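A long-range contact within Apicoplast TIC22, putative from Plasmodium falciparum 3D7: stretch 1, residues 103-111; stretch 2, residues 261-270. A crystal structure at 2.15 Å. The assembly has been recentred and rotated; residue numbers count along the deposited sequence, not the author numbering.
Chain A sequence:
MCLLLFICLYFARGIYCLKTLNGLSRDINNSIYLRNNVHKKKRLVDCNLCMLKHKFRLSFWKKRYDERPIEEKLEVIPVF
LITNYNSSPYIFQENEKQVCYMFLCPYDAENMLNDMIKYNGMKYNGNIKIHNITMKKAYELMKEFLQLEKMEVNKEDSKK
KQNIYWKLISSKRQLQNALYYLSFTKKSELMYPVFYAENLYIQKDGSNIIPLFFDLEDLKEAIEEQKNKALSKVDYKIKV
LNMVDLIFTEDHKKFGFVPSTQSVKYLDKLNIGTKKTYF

Stretch 1, residues 103-111: FLCPYDAEN
Stretch 2 261-270: TQSVKYLDKL

A single tyrosine can meet a neighbouring helix through its ring face, ring edge and hydroxyl, each with a different partner, and the contact between residues 103-111 and 261-270 of this TIC22 protein is a compact example. Leu104 (phi/psi -80/-21) and Cys105 (-115/124) lead into a helix running from Pro106 through Asn111 and beyond; residues 261-270 are helical with phi near -65 and psi near -35. The two axes approach to 10.9 Å, their N-to-C directions 62° apart, and the register is set where Cys105 CA lies 6.1 Å from Ser263 CA. Cys105, chi1 t, caps the first helix through a weak bond from Tyr107 N to Cys105 SG (3.6 Å).

Apolar and aromatic packing centres on Tyr266 (chi1 t, chi2 -89°). Pro106, its ring C-gamma endo, places CB over one face of that ring, 3.5 Å from the centroid and 11° off the normal, a CH-pi contact; Pro106 CB to Tyr266 CG is 3.6 Å. Tyr107 (chi1 m, chi2 -69°) starts sideways, yet its end swings nearer and the two tyrosines pair edge-to-face: the edge of Tyr266 meets the face of Tyr107, centroids 5.6 Å apart, planes at 83°.

The direct hydrogen bonds between the stretches converge on one carboxylate oxygen. Glu110 (m, t, chi3 -2°) accepts at OE2 from Tyr266 OH at 2.6 Å, near the plane of the tyrosine ring, and from Lys269 NZ at 3.0 Å, the latter within a salt bridge. Lys269 is extended, all four chi angles t, which carries its ammonium group to the acid.

Water mediates the third kind of link. Water 1 donates to Leu104 O (2.6 Å) and accepts from Ser263 OG (3.0 Å), with Ser263 at chi1 m, bridging backbone and side chain.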

# COMPACT_ATOMS: atom_id res chain seq x y z
N PHE A 103 -4.98 -5.58 0.33
CA PHE A 103 -4.81 -4.51 1.31
C PHE A 103 -3.35 -4.07 1.42
O PHE A 103 -2.44 -4.90 1.47
CB PHE A 103 -5.32 -4.95 2.68
CG PHE A 103 -6.78 -5.32 2.69
CD1 PHE A 103 -7.75 -4.39 3.01
CD2 PHE A 103 -7.18 -6.62 2.39
CE1 PHE A 103 -9.09 -4.73 3.02
CE2 PHE A 103 -8.52 -6.97 2.40
CZ PHE A 103 -9.48 -6.02 2.72
N LEU A 104 -3.13 -2.76 1.45
CA LEU A 104 -1.79 -2.23 1.66
C LEU A 104 -1.43 -2.26 3.14
O LEU A 104 -0.26 -2.24 3.51
CB LEU A 104 -1.67 -0.81 1.10
CG LEU A 104 -1.41 -0.75 -0.41
CD1 LEU A 104 -1.86 0.58 -1.00
CD2 LEU A 104 0.06 -1.02 -0.71
N CYS A 105 -2.46 -2.32 3.99
CA CYS A 105 -2.27 -2.39 5.44
C CYS A 105 -2.79 -3.72 5.97
O CYS A 105 -3.96 -4.05 5.76
CB CYS A 105 -2.96 -1.23 6.15
SG CYS A 105 -2.91 -1.30 7.96
N PRO A 106 -1.93 -4.48 6.65
CA PRO A 106 -2.25 -5.84 7.11
C PRO A 106 -3.37 -5.84 8.14
O PRO A 106 -4.07 -6.85 8.28
CB PRO A 106 -0.94 -6.31 7.75
CG PRO A 106 -0.26 -5.04 8.17
CD PRO A 106 -0.59 -4.05 7.10
N TYR A 107 -3.54 -4.74 8.86
CA TYR A 107 -4.56 -4.67 9.89
C TYR A 107 -5.94 -4.43 9.28
O TYR A 107 -6.95 -4.81 9.87
CB TYR A 107 -4.20 -3.61 10.94
CG TYR A 107 -2.85 -3.86 11.57
CD1 TYR A 107 -2.65 -4.94 12.42
CD2 TYR A 107 -1.77 -3.03 11.30
CE1 TYR A 107 -1.41 -5.18 12.99
CE2 TYR A 107 -0.53 -3.26 11.86
CZ TYR A 107 -0.36 -4.33 12.71
OH TYR A 107 0.88 -4.56 13.27
N ASP A 108 -5.99 -3.82 8.10
CA ASP A 108 -7.23 -3.73 7.35
C ASP A 108 -7.65 -5.13 6.89
O ASP A 108 -8.83 -5.47 6.91
CB ASP A 108 -7.07 -2.81 6.14
CG ASP A 108 -6.89 -1.34 6.52
OD1 ASP A 108 -6.95 -1.00 7.72
OD2 ASP A 108 -6.70 -0.52 5.59
N ALA A 109 -6.67 -5.94 6.48
CA ALA A 109 -6.94 -7.32 6.07
C ALA A 109 -7.41 -8.16 7.26
O ALA A 109 -8.37 -8.91 7.14
CB ALA A 109 -5.70 -7.94 5.45
N GLU A 110 -6.71 -8.03 8.39
CA GLU A 110 -7.12 -8.70 9.62
C GLU A 110 -8.56 -8.35 9.98
O GLU A 110 -9.31 -9.19 10.45
CB GLU A 110 -6.20 -8.31 10.78
CG GLU A 110 -4.93 -9.13 10.89
CD GLU A 110 -4.24 -8.94 12.23
OE1 GLU A 110 -4.74 -8.13 13.03
OE2 GLU A 110 -3.21 -9.61 12.48
N ASN A 111 -8.93 -7.09 9.75
CA ASN A 111 -10.28 -6.65 10.05
C ASN A 111 -11.32 -7.36 9.19
O ASN A 111 -12.39 -7.71 9.67
CB ASN A 111 -10.41 -5.13 9.86
CG ASN A 111 -11.85 -4.66 9.95
OD1 ASN A 111 -12.48 -4.74 11.00
ND2 ASN A 111 -12.38 -4.18 8.83
N THR A 261 6.41 0.82 7.73
CA THR A 261 7.29 0.01 8.56
C THR A 261 6.50 -1.08 9.29
O THR A 261 7.03 -2.14 9.61
CB THR A 261 8.09 0.85 9.58
OG1 THR A 261 7.18 1.49 10.49
CG2 THR A 261 8.92 1.91 8.87
N GLN A 262 5.23 -0.80 9.55
CA GLN A 262 4.35 -1.79 10.17
C GLN A 262 4.04 -2.95 9.22
O GLN A 262 4.10 -4.11 9.62
CB GLN A 262 3.07 -1.15 10.68
CG GLN A 262 3.22 -0.45 12.02
CD GLN A 262 1.89 -0.21 12.70
OE1 GLN A 262 0.85 -0.07 12.05
NE2 GLN A 262 1.90 -0.17 14.03
N SER A 263 3.71 -2.62 7.98
CA SER A 263 3.47 -3.65 6.97
C SER A 263 4.67 -4.59 6.86
O SER A 263 4.51 -5.81 6.81
CB SER A 263 3.20 -3.02 5.60
OG SER A 263 2.00 -2.26 5.62
N VAL A 264 5.87 -4.01 6.84
CA VAL A 264 7.09 -4.80 6.72
C VAL A 264 7.32 -5.65 7.97
O VAL A 264 7.61 -6.84 7.88
CB VAL A 264 8.32 -3.92 6.45
CG1 VAL A 264 9.59 -4.76 6.44
CG2 VAL A 264 8.16 -3.18 5.13
N LYS A 265 7.17 -5.02 9.13
CA LYS A 265 7.32 -5.70 10.40
C LYS A 265 6.34 -6.86 10.51
O LYS A 265 6.62 -7.88 11.15
CB LYS A 265 7.08 -4.70 11.53
CG LYS A 265 7.98 -4.85 12.74
CD LYS A 265 8.16 -3.51 13.43
CE LYS A 265 6.83 -2.77 13.55
NZ LYS A 265 7.01 -1.36 13.99
N TYR A 266 5.18 -6.71 9.88
CA TYR A 266 4.11 -7.71 9.94
C TYR A 266 4.49 -8.99 9.20
O TYR A 266 3.96 -10.06 9.50
CB TYR A 266 2.82 -7.14 9.35
CG TYR A 266 1.59 -7.97 9.63
CD1 TYR A 266 1.21 -8.98 8.76
CD2 TYR A 266 0.82 -7.76 10.76
CE1 TYR A 266 0.09 -9.75 9.01
CE2 TYR A 266 -0.30 -8.52 11.02
CZ TYR A 266 -0.66 -9.51 10.14
OH TYR A 266 -1.77 -10.28 10.39
N LEU A 267 5.40 -8.89 8.25
CA LEU A 267 5.86 -10.05 7.50
C LEU A 267 6.57 -11.04 8.41
O LEU A 267 6.58 -12.24 8.15
CB LEU A 267 6.80 -9.63 6.37
CG LEU A 267 6.22 -8.69 5.31
CD1 LEU A 267 7.27 -8.36 4.26
CD2 LEU A 267 5.00 -9.31 4.67
N ASP A 268 7.17 -10.53 9.49
CA ASP A 268 7.82 -11.39 10.47
C ASP A 268 6.80 -12.29 11.16
O ASP A 268 7.07 -13.46 11.43
CB ASP A 268 8.58 -10.57 11.51
CG ASP A 268 9.78 -9.85 10.93
OD1 ASP A 268 10.17 -10.16 9.78
OD2 ASP A 268 10.34 -8.97 11.63
N LYS A 269 5.62 -11.74 11.44
CA LYS A 269 4.56 -12.49 12.12
C LYS A 269 4.04 -13.66 11.28
O LYS A 269 3.85 -14.76 11.79
CB LYS A 269 3.40 -11.57 12.50
CG LYS A 269 2.18 -12.32 13.01
CD LYS A 269 1.03 -11.38 13.34
CE LYS A 269 -0.20 -12.17 13.77
NZ LYS A 269 -1.33 -11.28 14.16
N LEU A 270 3.81 -13.40 10.00
CA LEU A 270 3.27 -14.41 9.10
C LEU A 270 4.20 -15.61 8.96
O LEU A 270 3.74 -16.75 8.83
CB LEU A 270 3.01 -13.81 7.72
CG LEU A 270 1.88 -12.78 7.65
CD1 LEU A 270 1.69 -12.28 6.23
CD2 LEU A 270 0.58 -13.39 8.18
O HOH W 1 2.21 -2.33 2.58